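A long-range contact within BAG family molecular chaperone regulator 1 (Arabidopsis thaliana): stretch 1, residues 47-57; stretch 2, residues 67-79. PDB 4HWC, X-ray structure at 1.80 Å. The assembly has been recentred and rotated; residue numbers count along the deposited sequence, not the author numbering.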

# COMPACT_ATOMS: atom_id res chain seq x y z
N LEU A 47 -1.75 0.33 7.79
CA LEU A 47 -0.43 0.90 7.56
C LEU A 47 -0.43 1.58 6.19
O LEU A 47 0.23 2.60 6.01
CB LEU A 47 0.69 -0.16 7.59
CG LEU A 47 1.06 -0.72 8.96
CD1 LEU A 47 2.15 -1.77 8.81
CD2 LEU A 47 1.53 0.41 9.87
N LEU A 48 -1.17 1.00 5.24
CA LEU A 48 -1.27 1.58 3.90
C LEU A 48 -2.05 2.89 3.93
O LEU A 48 -1.71 3.84 3.22
CB LEU A 48 -1.95 0.60 2.94
CG LEU A 48 -1.10 -0.61 2.52
CD1 LEU A 48 -2.01 -1.68 1.93
CD2 LEU A 48 -0.04 -0.19 1.49
N MET A 49 -3.09 2.95 4.76
CA MET A 49 -3.87 4.18 4.86
C MET A 49 -3.03 5.31 5.43
O MET A 49 -3.22 6.48 5.08
CB MET A 49 -5.12 3.96 5.71
CG MET A 49 -6.10 2.98 5.11
SD MET A 49 -6.63 3.45 3.45
CE MET A 49 -7.67 4.88 3.84
N ASN A 50 -2.09 4.96 6.32
CA ASN A 50 -1.21 5.95 6.92
C ASN A 50 -0.28 6.53 5.86
O ASN A 50 0.07 7.71 5.90
CB ASN A 50 -0.39 5.35 8.06
CG ASN A 50 -1.14 5.33 9.38
OD1 ASN A 50 -2.13 6.05 9.55
ND2 ASN A 50 -0.68 4.50 10.32
N GLU A 51 0.13 5.68 4.91
CA GLU A 51 0.99 6.15 3.84
C GLU A 51 0.16 7.02 2.89
O GLU A 51 0.67 7.97 2.30
CB GLU A 51 1.59 4.96 3.07
CG GLU A 51 2.52 4.09 3.92
CD GLU A 51 3.67 4.89 4.54
OE1 GLU A 51 4.48 5.47 3.78
OE2 GLU A 51 3.75 4.94 5.79
N LEU A 52 -1.13 6.70 2.75
CA LEU A 52 -2.01 7.47 1.88
C LEU A 52 -2.17 8.88 2.48
O LEU A 52 -2.22 9.88 1.76
CB LEU A 52 -3.37 6.79 1.77
CG LEU A 52 -4.27 7.23 0.62
CD1 LEU A 52 -3.64 6.81 -0.71
CD2 LEU A 52 -5.64 6.59 0.77
N ILE A 53 -2.26 8.94 3.81
CA ILE A 53 -2.39 10.21 4.50
C ILE A 53 -1.10 11.02 4.29
O ILE A 53 -1.16 12.21 3.99
CB ILE A 53 -2.64 10.00 6.02
CG1 ILE A 53 -3.99 9.30 6.23
CG2 ILE A 53 -2.62 11.34 6.75
CD1 ILE A 53 -4.24 8.84 7.67
N LYS A 54 0.06 10.38 4.44
CA LYS A 54 1.34 11.05 4.25
C LYS A 54 1.44 11.62 2.83
O LYS A 54 1.98 12.71 2.63
CB LYS A 54 2.51 10.10 4.49
CG LYS A 54 2.76 9.73 5.96
CD LYS A 54 3.92 8.76 6.08
CE LYS A 54 4.09 8.27 7.50
NZ LYS A 54 2.89 7.55 7.99
N LEU A 55 0.93 10.88 1.86
CA LEU A 55 0.96 11.33 0.47
C LEU A 55 -0.16 12.28 0.02
O LEU A 55 -0.13 12.77 -1.11
CB LEU A 55 0.67 10.15 -0.47
CG LEU A 55 1.74 9.06 -0.56
CD1 LEU A 55 1.18 7.83 -1.28
CD2 LEU A 55 2.97 9.60 -1.29
N ASP A 56 -1.13 12.53 0.89
CA ASP A 56 -2.25 13.40 0.56
C ASP A 56 -1.84 14.78 1.08
O ASP A 56 -2.68 15.67 1.22
CB ASP A 56 -3.57 12.96 1.22
CG ASP A 56 -4.77 13.79 0.78
OD1 ASP A 56 -5.02 13.89 -0.44
OD2 ASP A 56 -5.48 14.33 1.66
N ALA A 57 -0.55 14.96 1.35
CA ALA A 57 -0.04 16.23 1.86
C ALA A 57 1.32 16.65 1.30
O ALA A 57 1.89 17.66 1.73
CB ALA A 57 0.02 16.18 3.38
N GLN A 67 4.80 11.55 -9.81
CA GLN A 67 5.34 10.51 -8.95
C GLN A 67 4.50 10.33 -7.70
O GLN A 67 4.34 9.21 -7.20
CB GLN A 67 6.79 10.83 -8.56
CG GLN A 67 7.77 10.66 -9.70
CD GLN A 67 7.71 9.28 -10.31
OE1 GLN A 67 7.82 8.27 -9.61
NE2 GLN A 67 7.54 9.22 -11.63
N ARG A 68 3.97 11.43 -7.19
CA ARG A 68 3.13 11.37 -6.00
C ARG A 68 1.83 10.64 -6.33
O ARG A 68 1.38 9.78 -5.57
CB ARG A 68 2.79 12.78 -5.50
CG ARG A 68 2.06 12.81 -4.16
CD ARG A 68 1.62 14.22 -3.81
NE ARG A 68 0.48 14.64 -4.61
CZ ARG A 68 -0.77 14.30 -4.36
NH1 ARG A 68 -1.06 13.53 -3.31
NH2 ARG A 68 -1.75 14.70 -5.17
N LYS A 69 1.24 10.97 -7.48
CA LYS A 69 -0.01 10.33 -7.89
C LYS A 69 0.19 8.85 -8.17
O LYS A 69 -0.72 8.04 -7.96
CB LYS A 69 -0.59 11.01 -9.14
CG LYS A 69 -1.17 12.39 -8.90
CD LYS A 69 -1.62 13.00 -10.23
CE LYS A 69 -2.05 14.44 -10.09
NZ LYS A 69 -2.39 15.01 -11.43
N MET A 70 1.37 8.48 -8.66
CA MET A 70 1.63 7.07 -8.92
C MET A 70 1.67 6.32 -7.59
O MET A 70 1.14 5.22 -7.49
CB MET A 70 2.95 6.86 -9.66
CG MET A 70 3.29 5.37 -9.84
SD MET A 70 4.72 5.01 -10.89
CE MET A 70 6.07 5.52 -9.84
N GLN A 71 2.29 6.90 -6.57
CA GLN A 71 2.36 6.22 -5.28
C GLN A 71 0.97 6.12 -4.68
O GLN A 71 0.64 5.13 -4.02
CB GLN A 71 3.30 6.94 -4.32
CG GLN A 71 4.75 6.92 -4.77
CD GLN A 71 5.28 5.51 -5.00
OE1 GLN A 71 6.03 5.27 -5.95
NE2 GLN A 71 4.89 4.57 -4.15
N VAL A 72 0.15 7.14 -4.90
CA VAL A 72 -1.21 7.10 -4.38
C VAL A 72 -1.95 5.94 -5.04
O VAL A 72 -2.68 5.20 -4.38
CB VAL A 72 -1.95 8.42 -4.69
CG1 VAL A 72 -3.43 8.25 -4.40
CG2 VAL A 72 -1.37 9.56 -3.85
N LYS A 73 -1.75 5.79 -6.34
CA LYS A 73 -2.41 4.72 -7.09
C LYS A 73 -1.96 3.35 -6.61
O LYS A 73 -2.76 2.42 -6.53
CB LYS A 73 -2.11 4.87 -8.59
CG LYS A 73 -2.80 3.82 -9.47
CD LYS A 73 -4.31 3.92 -9.36
CE LYS A 73 -4.99 2.95 -10.33
NZ LYS A 73 -6.46 3.07 -10.25
N ARG A 74 -0.67 3.23 -6.30
CA ARG A 74 -0.14 1.96 -5.81
C ARG A 74 -0.85 1.55 -4.53
O ARG A 74 -1.26 0.41 -4.39
CB ARG A 74 1.36 2.07 -5.51
CG ARG A 74 2.26 1.90 -6.70
CD ARG A 74 3.42 0.98 -6.34
NE ARG A 74 4.35 1.62 -5.43
CZ ARG A 74 5.30 0.99 -4.75
NH1 ARG A 74 6.10 1.68 -3.95
NH2 ARG A 74 5.45 -0.33 -4.85
N VAL A 75 -0.99 2.49 -3.60
CA VAL A 75 -1.65 2.24 -2.33
C VAL A 75 -3.12 1.88 -2.50
O VAL A 75 -3.62 0.95 -1.86
CB VAL A 75 -1.53 3.46 -1.38
CG1 VAL A 75 -2.35 3.21 -0.12
CG2 VAL A 75 -0.08 3.69 -1.01
N GLN A 76 -3.81 2.62 -3.36
CA GLN A 76 -5.22 2.34 -3.62
C GLN A 76 -5.37 0.92 -4.15
O GLN A 76 -6.29 0.19 -3.76
CB GLN A 76 -5.78 3.36 -4.62
CG GLN A 76 -5.96 4.76 -4.04
CD GLN A 76 -6.32 5.81 -5.08
OE1 GLN A 76 -6.72 6.93 -4.73
NE2 GLN A 76 -6.17 5.46 -6.34
N ASN A 77 -4.46 0.51 -5.03
CA ASN A 77 -4.51 -0.83 -5.61
C ASN A 77 -4.30 -1.89 -4.55
O ASN A 77 -4.99 -2.90 -4.54
CB ASN A 77 -3.46 -1.00 -6.71
CG ASN A 77 -3.82 -0.28 -8.00
OD1 ASN A 77 -4.94 0.19 -8.17
ND2 ASN A 77 -2.87 -0.20 -8.92
N TYR A 78 -3.32 -1.69 -3.66
CA TYR A 78 -3.05 -2.67 -2.62
C TYR A 78 -4.21 -2.77 -1.63
O TYR A 78 -4.56 -3.86 -1.19
CB TYR A 78 -1.77 -2.33 -1.86
CG TYR A 78 -0.49 -2.58 -2.64
CD1 TYR A 78 -0.31 -3.76 -3.38
CD2 TYR A 78 0.56 -1.68 -2.57
CE1 TYR A 78 0.90 -4.01 -4.04
CE2 TYR A 78 1.76 -1.92 -3.23
CZ TYR A 78 1.93 -3.08 -3.95
OH TYR A 78 3.13 -3.30 -4.58
N VAL A 79 -4.80 -1.63 -1.26
CA VAL A 79 -5.92 -1.68 -0.33
C VAL A 79 -7.08 -2.42 -1.00
O VAL A 79 -7.79 -3.19 -0.36
CB VAL A 79 -6.36 -0.25 0.10
CG1 VAL A 79 -7.63 -0.32 0.95
CG2 VAL A 79 -5.25 0.40 0.90
O HOH W 1 -3.52 12.65 -2.09

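Two helices pack nearly antiparallel here, their N-to-C directions 158° apart and their axes 9.7 Å apart at closest approach. The contact is mostly a run of leucines set against a run of valines, closed at one end by an arginine, and it buries 548 Å² counting both sides.

Leu47 stays out of reach, so the contact opens with Leu48, which points toward the partner helix and is buried. The direction of its CA-to-CB bond alone sets Leu48 CB 4.0 Å from Val75 CG1 and 3.9 Å from Val79 CG2, while the rotamer, chi1 m and chi2 t, brings Leu48 CD1 to 3.9 Å from Tyr78 CB. Spacings of three and four along the second helix put all three on the same flank. The approach is close enough that the backbone takes part as well, with Leu48 O 3.5 Å from Val75 CG1; Leu48 and Val75 also have their CA atoms only 6.3 Å apart. A beta-branched valine suits the place: short and apolar, it sets a methyl, CG1, against Leu48 close to the backbone, and its other methyl, Val75 CG2, is 4.3 Å from Leu55 CD1. Tyr78 starts toward stretch 1, but the end of its side chain leads away, so its CB makes the closest contact.

Met49 shows how a residue starting in the wrong direction can still contribute. Its CA-to-CB bond points away, yet an unbranched chain with chi1 and chi2 both in m brings Met49 SD to 4.2 Å from Val79 CG2, at the margin of the contact. Asn50 lies beyond reach and is exposed, as a polar residue can be there.

Glu51 begins toward the partner, but its end leads away, to a salt bridge between Glu51 OE2 and Lys54 NZ at 3.5 Å. The charge is thus matched within its own helix.

Leu52 leaves sideways and, with chi1 t and chi2 p, brings its end nearer. Leu52 CD1 sits 4.0 Å from Val72 CG1 and 3.9 Å from Val75 CG1, spanning two valines one helical turn apart. The CA atoms of Leu52 and Val72 repeat the 6.3 Å spacing. Ile53 and Lys54 make no contact across the pair.

Leu55, with 104 Å² covered, gives the most surface of any residue. It points toward the second helix: Leu55 CB is 4.0 Å from Val72 CG2, and Leu55 CD1 is 3.8 Å from Gln71 CB. Gln71 offers aliphatic carbon here while its end leads away.

The same leucine provides the polar link. Arg68, extended through chi1 and chi2 in t and then bent at chi3 p, donates from NH1 to Leu55 O at 2.5 Å, a short hydrogen bond that meets the guanidinium at its edge. Asp56 points away, but water 1 bridges it to the same arginine, donating to Asp56 OD1 at 2.6 Å and accepting from Arg68 NH1 at 2.9 Å.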